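D-alanyl-D-alanine carboxypeptidase (Enterococcus faecalis V583, PDB 5ZHF) cleaves the C-terminal D-alanine from peptidoglycan-derived pentapeptides as a zinc-dependent DD-carboxypeptidase, an activity tied to vancomycin resistance. Local coordinates at residues Ala54-Glu59 / His140-Ala145; Ile71-Tyr76 / Tyr194-Ile199. One frame throughout, in Å; residues are numbered along the deposited sequence.

Contact 1: residues Ala54-Glu59 / His140-Ala145. With ZN (zinc ion), chain C.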
loop_
_atom_site.group_PDB
_atom_site.type_symbol
_atom_site.label_atom_id
_atom_site.label_comp_id
_atom_site.label_asym_id
_atom_site.label_seq_id
_atom_site.Cartn_x
_atom_site.Cartn_y
_atom_site.Cartn_z
ATOM N N ALA A 54 -12.898 12.623 -8.346
ATOM C CA ALA A 54 -14.010 12.057 -9.101
ATOM C C ALA A 54 -13.533 11.920 -10.557
ATOM O O ALA A 54 -12.749 12.746 -11.029
ATOM C CB ALA A 54 -15.243 12.953 -9.005
ATOM N N GLN A 55 -13.955 10.859 -11.231
ATOM C CA GLN A 55 -13.541 10.578 -12.626
ATOM C C GLN A 55 -12.027 10.291 -12.787
ATOM O O GLN A 55 -11.443 10.571 -13.842
ATOM C CB GLN A 55 -13.967 11.725 -13.573
ATOM C CG GLN A 55 -15.444 12.110 -13.496
ATOM C CD GLN A 55 -15.684 13.599 -13.714
ATOM O OE1 GLN A 55 -15.228 14.440 -12.932
ATOM N NE2 GLN A 55 -16.417 13.929 -14.772
ATOM N N TYR A 56 -11.388 9.741 -11.755
ATOM C CA TYR A 56 -9.973 9.361 -11.857
ATOM C C TYR A 56 -9.906 8.139 -12.762
ATOM O O TYR A 56 -10.500 7.111 -12.445
ATOM C CB TYR A 56 -9.391 9.022 -10.487
ATOM C CG TYR A 56 -7.921 8.677 -10.520
ATOM C CD1 TYR A 56 -6.960 9.671 -10.534
ATOM C CD2 TYR A 56 -7.492 7.354 -10.521
ATOM C CE1 TYR A 56 -5.596 9.377 -10.566
ATOM C CE2 TYR A 56 -6.128 7.046 -10.571
ATOM C CZ TYR A 56 -5.187 8.060 -10.578
ATOM O OH TYR A 56 -3.831 7.779 -10.614
ATOM N N ASP A 57 -9.200 8.258 -13.880
ATOM C CA ASP A 57 -9.099 7.164 -14.852
ATOM C C ASP A 57 -7.889 6.314 -14.511
ATOM O O ASP A 57 -6.790 6.849 -14.275
ATOM C CB ASP A 57 -8.937 7.707 -16.274
ATOM C CG ASP A 57 -8.835 6.599 -17.326
ATOM O OD1 ASP A 57 -9.817 5.841 -17.508
ATOM O OD2 ASP A 57 -7.773 6.492 -17.982
ATOM N N VAL A 58 -8.082 5.000 -14.497
ATOM C CA VAL A 58 -6.949 4.073 -14.404
ATOM C C VAL A 58 -7.138 2.966 -15.424
ATOM O O VAL A 58 -8.250 2.450 -15.577
ATOM C CB VAL A 58 -6.765 3.491 -12.981
ATOM C CG1 VAL A 58 -7.991 2.711 -12.514
ATOM C CG2 VAL A 58 -5.501 2.628 -12.915
ATOM N N GLU A 59 -6.067 2.659 -16.157
ATOM C CA GLU A 59 -6.035 1.498 -17.031
ATOM C C GLU A 59 -5.380 0.360 -16.269
ATOM O O GLU A 59 -4.245 0.496 -15.834
ATOM C CB GLU A 59 -5.237 1.787 -18.309
ATOM C CG GLU A 59 -5.857 2.840 -19.207
ATOM C CD GLU A 59 -7.247 2.483 -19.708
ATOM O OE1 GLU A 59 -7.528 1.286 -19.934
ATOM O OE2 GLU A 59 -8.075 3.410 -19.877
ATOM N N HIS A 140 -5.433 1.796 -2.603
ATOM C CA HIS A 140 -5.796 0.647 -3.418
ATOM C C HIS A 140 -6.736 1.009 -4.543
ATOM O O HIS A 140 -6.752 0.349 -5.565
ATOM C CB HIS A 140 -6.343 -0.499 -2.589
ATOM C CG HIS A 140 -5.293 -1.196 -1.784
ATOM N ND1 HIS A 140 -4.531 -2.220 -2.305
ATOM C CD2 HIS A 140 -4.861 -1.008 -0.511
ATOM C CE1 HIS A 140 -3.675 -2.639 -1.386
ATOM N NE2 HIS A 140 -3.851 -1.923 -0.290
ATOM N N GLN A 141 -7.496 2.074 -4.378
ATOM C CA GLN A 141 -8.386 2.513 -5.436
ATOM C C GLN A 141 -7.671 3.290 -6.565
ATOM O O GLN A 141 -8.291 3.611 -7.583
ATOM C CB GLN A 141 -9.524 3.315 -4.832
ATOM C CG GLN A 141 -10.368 2.514 -3.862
ATOM C CD GLN A 141 -11.413 3.355 -3.194
ATOM O OE1 GLN A 141 -11.221 3.806 -2.054
ATOM N NE2 GLN A 141 -12.518 3.631 -3.919
ATOM N N LEU A 142 -6.386 3.581 -6.398
ATOM C CA LEU A 142 -5.582 4.150 -7.482
ATOM C C LEU A 142 -5.063 3.125 -8.453
ATOM O O LEU A 142 -4.763 3.460 -9.604
ATOM C CB LEU A 142 -4.364 4.890 -6.941
ATOM C CG LEU A 142 -4.603 6.135 -6.101
ATOM C CD1 LEU A 142 -3.342 6.523 -5.331
ATOM C CD2 LEU A 142 -5.084 7.248 -7.012
ATOM N N GLY A 143 -4.844 1.891 -7.986
ATOM C CA GLY A 143 -4.059 0.926 -8.749
ATOM C C GLY A 143 -2.558 1.066 -8.549
ATOM O O GLY A 143 -1.786 0.339 -9.184
ATOM N N LEU A 144 -2.120 1.980 -7.667
ATOM C CA LEU A 144 -0.708 2.247 -7.421
ATOM C C LEU A 144 -0.178 1.556 -6.176
ATOM O O LEU A 144 1.015 1.668 -5.901
ATOM C CB LEU A 144 -0.461 3.766 -7.294
ATOM C CG LEU A 144 -0.756 4.544 -8.583
ATOM C CD1 LEU A 144 -0.422 6.016 -8.400
ATOM C CD2 LEU A 144 0.025 3.976 -9.754
ATOM N N ALA A 145 -1.055 0.846 -5.450
ATOM C CA ALA A 145 -0.652 0.165 -4.220
ATOM C C ALA A 145 -0.902 -1.307 -4.286
ATOM O O ALA A 145 -1.912 -1.775 -4.851
ATOM C CB ALA A 145 -1.376 0.740 -3.005
HETATM ZN ZN ZN C . -2.813 -2.045 1.538
HETATM O O HOH W 1 -3.224 5.255 -10.809
HETATM O O HOH W 2 -3.461 -2.279 3.646
#

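Contact 2: residues Ile71-Tyr76 / Tyr194-Ile199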
loop_
_atom_site.group_PDB
_atom_site.type_symbol
_atom_site.label_atom_id
_atom_site.label_comp_id
_atom_site.label_asym_id
_atom_site.label_seq_id
_atom_site.Cartn_x
_atom_site.Cartn_y
_atom_site.Cartn_z
ATOM N N ILE A 71 -1.527 -0.252 -15.157
ATOM C CA ILE A 71 -0.593 -0.755 -16.172
ATOM C C ILE A 71 0.781 -0.033 -16.103
ATOM O O ILE A 71 1.806 -0.630 -16.386
ATOM C CB ILE A 71 -1.187 -0.670 -17.599
ATOM C CG1 ILE A 71 -0.325 -1.402 -18.645
ATOM C CG2 ILE A 71 -1.334 0.793 -18.019
ATOM C CD1 ILE A 71 -0.144 -2.896 -18.484
ATOM N N ARG A 72 0.794 1.232 -15.663
ATOM C CA ARG A 72 2.028 1.992 -15.621
ATOM C C ARG A 72 3.069 1.455 -14.644
ATOM O O ARG A 72 4.257 1.729 -14.815
ATOM C CB ARG A 72 1.730 3.469 -15.330
ATOM C CG ARG A 72 0.997 4.148 -16.472
ATOM C CD ARG A 72 0.569 5.549 -16.094
ATOM N NE ARG A 72 -0.560 5.535 -15.175
ATOM C CZ ARG A 72 -1.275 6.599 -14.807
ATOM N NH1 ARG A 72 -1.006 7.815 -15.284
ATOM N NH2 ARG A 72 -2.283 6.452 -13.966
ATOM N N ILE A 73 2.626 0.712 -13.611
ATOM C CA ILE A 73 3.557 0.173 -12.603
ATOM C C ILE A 73 3.947 -1.271 -12.908
ATOM O O ILE A 73 4.845 -1.797 -12.271
ATOM C CB ILE A 73 3.039 0.289 -11.129
ATOM C CG1 ILE A 73 2.055 -0.841 -10.764
ATOM C CG2 ILE A 73 2.428 1.654 -10.873
ATOM C CD1 ILE A 73 1.544 -0.745 -9.334
ATOM N N SER A 74 3.343 -1.871 -13.924
ATOM C CA SER A 74 3.576 -3.288 -14.226
ATOM C C SER A 74 5.049 -3.746 -14.355
ATOM O O SER A 74 5.462 -4.698 -13.691
ATOM C CB SER A 74 2.778 -3.706 -15.462
ATOM O OG SER A 74 3.093 -5.052 -15.761
ATOM N N PRO A 75 5.862 -3.094 -15.210
ATOM C CA PRO A 75 7.260 -3.549 -15.321
ATOM C C PRO A 75 8.084 -3.365 -14.063
ATOM O O PRO A 75 8.996 -4.144 -13.806
ATOM C CB PRO A 75 7.824 -2.738 -16.498
ATOM C CG PRO A 75 6.902 -1.601 -16.668
ATOM C CD PRO A 75 5.566 -1.952 -16.096
ATOM N N TYR A 76 7.754 -2.351 -13.266
ATOM C CA TYR A 76 8.471 -2.066 -12.036
ATOM C C TYR A 76 8.139 -3.122 -10.978
ATOM O O TYR A 76 9.035 -3.600 -10.314
ATOM C CB TYR A 76 8.108 -0.690 -11.518
ATOM C CG TYR A 76 8.527 0.397 -12.480
ATOM C CD1 TYR A 76 9.839 0.830 -12.524
ATOM C CD2 TYR A 76 7.600 0.974 -13.350
ATOM C CE1 TYR A 76 10.236 1.817 -13.425
ATOM C CE2 TYR A 76 7.985 1.959 -14.263
ATOM C CZ TYR A 76 9.297 2.374 -14.285
ATOM O OH TYR A 76 9.681 3.379 -15.176
ATOM N N TYR A 194 2.752 -1.447 -0.044
ATOM C CA TYR A 194 3.746 -0.751 -0.868
ATOM C C TYR A 194 3.071 0.092 -1.963
ATOM O O TYR A 194 2.114 -0.352 -2.613
ATOM C CB TYR A 194 4.797 -1.742 -1.416
ATOM C CG TYR A 194 5.803 -2.001 -0.320
ATOM C CD1 TYR A 194 5.501 -2.835 0.755
ATOM C CD2 TYR A 194 7.018 -1.305 -0.281
ATOM C CE1 TYR A 194 6.411 -3.012 1.808
ATOM C CE2 TYR A 194 7.915 -1.463 0.757
ATOM C CZ TYR A 194 7.607 -2.298 1.819
ATOM O OH TYR A 194 8.526 -2.393 2.838
ATOM N N ARG A 195 3.577 1.321 -2.124
ATOM C CA ARG A 195 2.994 2.342 -3.020
ATOM C C ARG A 195 4.025 2.706 -4.059
ATOM O O ARG A 195 5.181 2.990 -3.716
ATOM C CB ARG A 195 2.608 3.580 -2.201
ATOM C CG ARG A 195 2.392 4.881 -2.966
ATOM C CD ARG A 195 1.273 4.812 -3.992
ATOM N NE ARG A 195 1.404 5.978 -4.858
ATOM C CZ ARG A 195 0.876 7.169 -4.659
ATOM N NH1 ARG A 195 0.049 7.408 -3.642
ATOM N NH2 ARG A 195 1.144 8.139 -5.542
ATOM N N TYR A 196 3.619 2.690 -5.327
ATOM C CA TYR A 196 4.488 3.137 -6.395
ATOM C C TYR A 196 4.480 4.671 -6.468
ATOM O O TYR A 196 3.421 5.282 -6.657
ATOM C CB TYR A 196 4.044 2.604 -7.742
ATOM C CG TYR A 196 5.011 2.994 -8.841
ATOM C CD1 TYR A 196 6.225 2.332 -8.996
ATOM C CD2 TYR A 196 4.733 4.081 -9.686
ATOM C CE1 TYR A 196 7.120 2.691 -9.996
ATOM C CE2 TYR A 196 5.623 4.449 -10.690
ATOM C CZ TYR A 196 6.803 3.769 -10.842
ATOM O OH TYR A 196 7.684 4.111 -11.848
ATOM N N VAL A 197 5.672 5.246 -6.341
ATOM C CA VAL A 197 5.896 6.683 -6.613
ATOM C C VAL A 197 6.942 6.971 -7.698
ATOM O O VAL A 197 7.132 8.153 -8.083
ATOM C CB VAL A 197 6.281 7.403 -5.320
ATOM C CG1 VAL A 197 5.114 7.406 -4.361
ATOM C CG2 VAL A 197 7.537 6.813 -4.694
ATOM N N GLY A 198 7.648 5.937 -8.172
ATOM C CA GLY A 198 8.754 6.079 -9.118
ATOM C C GLY A 198 10.074 6.061 -8.410
ATOM O O GLY A 198 10.170 6.378 -7.221
ATOM N N ILE A 199 11.111 5.682 -9.144
ATOM C CA ILE A 199 12.419 5.422 -8.573
ATOM C C ILE A 199 13.034 6.687 -7.964
ATOM O O ILE A 199 13.572 6.635 -6.875
ATOM C CB ILE A 199 13.350 4.749 -9.614
ATOM C CG1 ILE A 199 12.832 3.322 -9.917
ATOM C CG2 ILE A 199 14.781 4.665 -9.114
ATOM C CD1 ILE A 199 13.378 2.665 -11.162
#

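Contact 1: residues Ala54-Glu59 / His140-Ala145
Tyr56 and Leu142 meet because of their first torsions: Tyr56 holds CG trans to its own backbone N (chi1 -178°), which carries the phenol from the loop before strand 60-62 toward Leu142, while Leu142 sets CG opposite its carbonyl carbon (chi1 -65°) and swings its isobutyl end toward the ring. The meeting joins that loop to the zinc-bearing loop of the M15 peptidase fold, just ahead of strand 145-150. The two side chains cross at about a right angle, with Leu142 CD2 over one face of the phenol. This is a CH-pi contact, the methyl lying 4.0 Å from the Tyr56 ring centroid and displaced toward the hydroxyl end, where Leu142 CD2 comes within 3.7 Å of Tyr56 CZ. Two residues on, Val58 lays CG2 against the main chain, 3.5 Å from Leu142 O, close to the bend that Gly143 makes with its positive phi of 84°. No direct hydrogen bond links the segments. Two residues before Leu142, in a short 3-10 turn, His140 NE2 binds zinc at 2.1 Å; Asp147, His193 and water 2 are the other ligands. His140 ND1 is hydrogen-bonded to Gly96 O, a second-shell bond that fixes the rotation of the zinc-binding ring. The polar link across the contact is water 1, in the plane of the Tyr56 ring at its edge: it accepts from Tyr56 OH at 2.6 Å and donates to Leu142 O at 2.7 Å.

Contact 2: residues Ile71-Tyr76 / Tyr194-Ile199
Tyr196 has the most surface buried here: Ile73 and Tyr76 both approach its ring from one side, where the 3-10 turn 71-73 leads into helix 74-86. A chi1 of -176° turns Tyr196 CG away from its own N and beside the carbonyl carbon, and the ring reaches from strand 193-196 across to the turn and the helix. Ile73, on the turn, lies over one ring face near its base, the two side chains sliding past each other in opposite directions, and its CG2 methyl presses to 3.5 Å from Tyr196 CG. The other face is backed by the chain itself: Gly198 N sits 3.4 Å above the ring plane, over its centre. Farther out, the hydroxyl end runs in over one face of Tyr76, on the helix, with Tyr196 OH 3.2 Å from Tyr76 CE2, toward the rim of that ring. The two rings are neither stacked nor T-shaped; their planes make 38° and their centroids are 5.0 Å apart. Ile199, opening helix 199-208, adds its CD1 methyl 4.0 Å from Tyr76 CE1, at the more exposed margin. Phe173 of the neighbouring strand 173-175 meets Tyr196 edge-to-face and also touches Ile73 and Tyr76. No hydrogen bond crosses between the segments, so they are joined here by shape and dispersion, with the Tyr196 hydroxyl oxygen resting on a neighbouring aromatic ring.

Contacts 1 and 2 are continuous: Leu144 of 140-145 and Tyr196 of 194-199 pair through Leu144 O and Tyr196 N, while Glu59 O and Ile71 N tie the other two segments together, both probable hydrogen bonds. Leu144 CD2 also packs on Ile73 CG2. Each contact is partly buried; 140-145 supplies both buried residues in contact 1, whereas contact 2 draws one from each segment. Contact 1 joins an irregular loop to the loop and 3-10 turn carrying His140 and includes a water bridge; contact 2 buries more surface and rests on apolar and aromatic contacts. Both first segments, joined by the Glu59-Ile71 bond, pack on the loop and strand that carry zinc ligands His140 and His193.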